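PDB 5JGF: vacuolar aminopeptidase 1 from Saccharomyces cerevisiae, which removes N-terminal amino acids from peptides in the vacuole as a zinc-dependent aminopeptidase and, as a precursor, is the major cargo of the cytoplasm-to-vacuole targeting pathway. Local coordinates for residues A273-Y277 with F456-K461. Coordinates in Å, arbitrary orientation, origin at the centre of the assembly. Residues are numbered along the deposited sequence.
Sequences ALICY and FNGFFK
Both segments are regular alpha-helix, 273-277 near the C-terminal end of helix 261-278 and 456-461 midway along helix 448-468. Their axes come within 8.6 Å and cross at -50°, both running N to C in broadly the same sense. They are closest at Ala-273 and Asn-457, whose CA atoms lie 4.7 Å apart: the small Ala-273 allows this, its CB resting 3.4 Å from Phe-456 CB and 3.6 Å from Asn-457 N. Phe-456 (chi1 m) touches with its CB, while its ring leads away toward Ile-88 and Ala-343. One turn on, Tyr-277 and Phe-460 bury the largest areas of the contact. Tyr-277, chi1 t at 163°, lays a ring face over Phe-460 CB, which sits 3.6 Å from the ring centroid and 10° off its normal, a CH-pi contact. Phe-460, chi1 m, turns its own ring aside, so the two ring planes meet at 28° with centroids 5.5 Å apart and barely overlap. Leu-274 (chi1 t, chi2 p) brings CD1 over a face of the Phe-460 ring, 4.1 Å from its centroid. At the more open side Asn-457, chi1 t, places ND2 3.4 Å from Tyr-277 CB, while its OD1 accepts a weak 3.4 Å hydrogen bond from NZ of the extended Lys-461, whose CG meets the Tyr-277 ring edge. No hydrogen bond joins the two segments. Leu-274, Tyr-277 and Phe-460 also rest on strand 289-295, making this largely apolar helix-helix packing against the central mixed sheet, part of the alpha/beta catalytic domain of M18 zinc aminopeptidases.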
ATOM      1  N   ALA D 273      11.941  44.536 -35.766  1.00 16.97           N
ATOM      2  CA  ALA D 273      10.944  45.597 -35.749  1.00 17.05           C
ATOM      3  C   ALA D 273      11.612  46.922 -35.391  1.00 18.52           C
ATOM      4  O   ALA D 273      11.327  47.955 -36.001  1.00 17.73           O
ATOM      5  CB  ALA D 273       9.849  45.275 -34.745  1.00 16.28           C
ATOM      6  N   LEU D 274      12.502  46.891 -34.402  1.00 17.06           N
ATOM      7  CA  LEU D 274      13.204  48.100 -33.976  1.00 18.70           C
ATOM      8  C   LEU D 274      14.037  48.676 -35.121  1.00 19.67           C
ATOM      9  O   LEU D 274      14.041  49.885 -35.350  1.00 19.16           O
ATOM     10  CB  LEU D 274      14.124  47.800 -32.787  1.00 16.13           C
ATOM     11  CG  LEU D 274      14.932  49.009 -32.298  1.00 16.88           C
ATOM     12  CD1 LEU D 274      13.989  50.000 -31.637  1.00 15.02           C
ATOM     13  CD2 LEU D 274      16.013  48.572 -31.320  1.00 18.73           C
ATOM     14  N   ILE D 275      14.748  47.803 -35.830  1.00 20.09           N
ATOM     15  CA  ILE D 275      15.587  48.221 -36.947  1.00 23.67           C
ATOM     16  C   ILE D 275      14.753  48.800 -38.087  1.00 23.87           C
ATOM     17  O   ILE D 275      15.103  49.839 -38.648  1.00 24.67           O
ATOM     18  CB  ILE D 275      16.460  47.038 -37.457  1.00 25.56           C
ATOM     19  CG1 ILE D 275      17.845  47.102 -36.806  1.00 27.43           C
ATOM     20  CG2 ILE D 275      16.609  47.087 -38.973  1.00 28.59           C
ATOM     21  CD1 ILE D 275      17.823  47.142 -35.303  1.00 29.55           C
ATOM     22  N   CYS D 276      13.653  48.132 -38.426  1.00 23.73           N
ATOM     23  CA  CYS D 276      12.774  48.611 -39.488  1.00 24.23           C
ATOM     24  C   CYS D 276      12.217  49.972 -39.105  1.00 24.26           C
ATOM     25  O   CYS D 276      12.110  50.871 -39.938  1.00 24.18           O
ATOM     26  CB  CYS D 276      11.612  47.640 -39.710  1.00 26.73           C
ATOM     27  SG  CYS D 276      12.084  46.075 -40.466  1.00 34.30           S
ATOM     28  N   TYR D 277      11.856  50.111 -37.835  1.00 22.69           N
ATOM     29  CA  TYR D 277      11.309  51.355 -37.317  1.00 21.61           C
ATOM     30  C   TYR D 277      12.361  52.459 -37.315  1.00 22.23           C
ATOM     31  O   TYR D 277      12.086  53.596 -37.712  1.00 22.56           O
ATOM     32  CB  TYR D 277      10.774  51.122 -35.898  1.00 21.22           C
ATOM     33  CG  TYR D 277      10.539  52.379 -35.092  1.00 21.57           C
ATOM     34  CD1 TYR D 277      11.443  52.772 -34.105  1.00 20.92           C
ATOM     35  CD2 TYR D 277       9.413  53.175 -35.309  1.00 21.07           C
ATOM     36  CE1 TYR D 277      11.231  53.924 -33.351  1.00 21.90           C
ATOM     37  CE2 TYR D 277       9.193  54.327 -34.563  1.00 21.34           C
ATOM     38  CZ  TYR D 277      10.106  54.697 -33.587  1.00 22.00           C
ATOM     39  OH  TYR D 277       9.894  55.839 -32.850  1.00 22.77           O
ATOM     40  N   PHE D 456       5.152  44.472 -33.439  1.00 15.69           N
ATOM     41  CA  PHE D 456       6.148  45.241 -32.696  1.00 14.37           C
ATOM     42  C   PHE D 456       6.510  46.544 -33.401  1.00 17.40           C
ATOM     43  O   PHE D 456       6.807  47.548 -32.750  1.00 17.18           O
ATOM     44  CB  PHE D 456       7.411  44.400 -32.482  1.00 16.11           C
ATOM     45  CG  PHE D 456       7.215  43.238 -31.543  1.00 15.62           C
ATOM     46  CD1 PHE D 456       7.818  42.012 -31.801  1.00 14.82           C
ATOM     47  CD2 PHE D 456       6.436  43.375 -30.399  1.00 16.00           C
ATOM     48  CE1 PHE D 456       7.645  40.934 -30.934  1.00 15.77           C
ATOM     49  CE2 PHE D 456       6.256  42.302 -29.523  1.00 17.24           C
ATOM     50  CZ  PHE D 456       6.861  41.082 -29.793  1.00 15.83           C
ATOM     51  N   ASN D 457       6.489  46.521 -34.729  1.00 16.44           N
ATOM     52  CA  ASN D 457       6.799  47.711 -35.516  1.00 19.64           C
ATOM     53  C   ASN D 457       5.684  48.715 -35.238  1.00 19.49           C
ATOM     54  O   ASN D 457       5.938  49.900 -35.003  1.00 19.46           O
ATOM     55  CB  ASN D 457       6.840  47.371 -37.008  1.00 21.28           C
ATOM     56  CG  ASN D 457       7.327  48.533 -37.863  1.00 26.51           C
ATOM     57  OD1 ASN D 457       6.862  48.727 -38.983  1.00 31.55           O
ATOM     58  ND2 ASN D 457       8.276  49.299 -37.342  1.00 27.48           N
ATOM     59  N   GLY D 458       4.448  48.222 -35.250  1.00 17.37           N
ATOM     60  CA  GLY D 458       3.301  49.072 -34.980  1.00 17.49           C
ATOM     61  C   GLY D 458       3.360  49.655 -33.580  1.00 17.86           C
ATOM     62  O   GLY D 458       2.906  50.778 -33.343  1.00 16.94           O
ATOM     63  N   PHE D 459       3.915  48.890 -32.643  1.00 17.04           N
ATOM     64  CA  PHE D 459       4.045  49.351 -31.266  1.00 16.36           C
ATOM     65  C   PHE D 459       4.953  50.577 -31.183  1.00 16.80           C
ATOM     66  O   PHE D 459       4.586  51.590 -30.589  1.00 16.99           O
ATOM     67  CB  PHE D 459       4.626  48.245 -30.377  1.00 15.65           C
ATOM     68  CG  PHE D 459       5.080  48.732 -29.027  1.00 15.41           C
ATOM     69  CD1 PHE D 459       4.155  49.078 -28.047  1.00 14.96           C
ATOM     70  CD2 PHE D 459       6.437  48.866 -28.743  1.00 15.59           C
ATOM     71  CE1 PHE D 459       4.576  49.548 -26.800  1.00 14.99           C
ATOM     72  CE2 PHE D 459       6.868  49.337 -27.502  1.00 13.72           C
ATOM     73  CZ  PHE D 459       5.936  49.678 -26.528  1.00 12.77           C
ATOM     74  N   PHE D 460       6.143  50.485 -31.770  1.00 17.27           N
ATOM     75  CA  PHE D 460       7.072  51.610 -31.722  1.00 16.61           C
ATOM     76  C   PHE D 460       6.508  52.844 -32.419  1.00 18.64           C
ATOM     77  O   PHE D 460       6.695  53.970 -31.956  1.00 16.98           O
ATOM     78  CB  PHE D 460       8.418  51.223 -32.340  1.00 15.82           C
ATOM     79  CG  PHE D 460       9.242  50.317 -31.466  1.00 16.08           C
ATOM     80  CD1 PHE D 460       9.544  50.681 -30.158  1.00 14.68           C
ATOM     81  CD2 PHE D 460       9.728  49.106 -31.952  1.00 15.65           C
ATOM     82  CE1 PHE D 460      10.318  49.860 -29.345  1.00 14.62           C
ATOM     83  CE2 PHE D 460      10.506  48.275 -31.145  1.00 16.14           C
ATOM     84  CZ  PHE D 460      10.800  48.654 -29.841  1.00 13.36           C
ATOM     85  N   LYS D 461       5.802  52.630 -33.519  1.00 18.82           N
ATOM     86  CA  LYS D 461       5.222  53.741 -34.259  1.00 21.92           C
ATOM     87  C   LYS D 461       4.063  54.434 -33.553  1.00 22.43           C
ATOM     88  O   LYS D 461       3.998  55.664 -33.523  1.00 20.98           O
ATOM     89  CB  LYS D 461       4.719  53.270 -35.624  1.00 24.54           C
ATOM     90  CG  LYS D 461       5.783  52.943 -36.643  1.00 29.38           C
ATOM     91  CD  LYS D 461       5.125  52.432 -37.918  1.00 35.07           C
ATOM     92  CE  LYS D 461       6.136  52.190 -39.021  1.00 38.16           C
ATOM     93  NZ  LYS D 461       5.495  51.585 -40.225  1.00 41.56           N
TER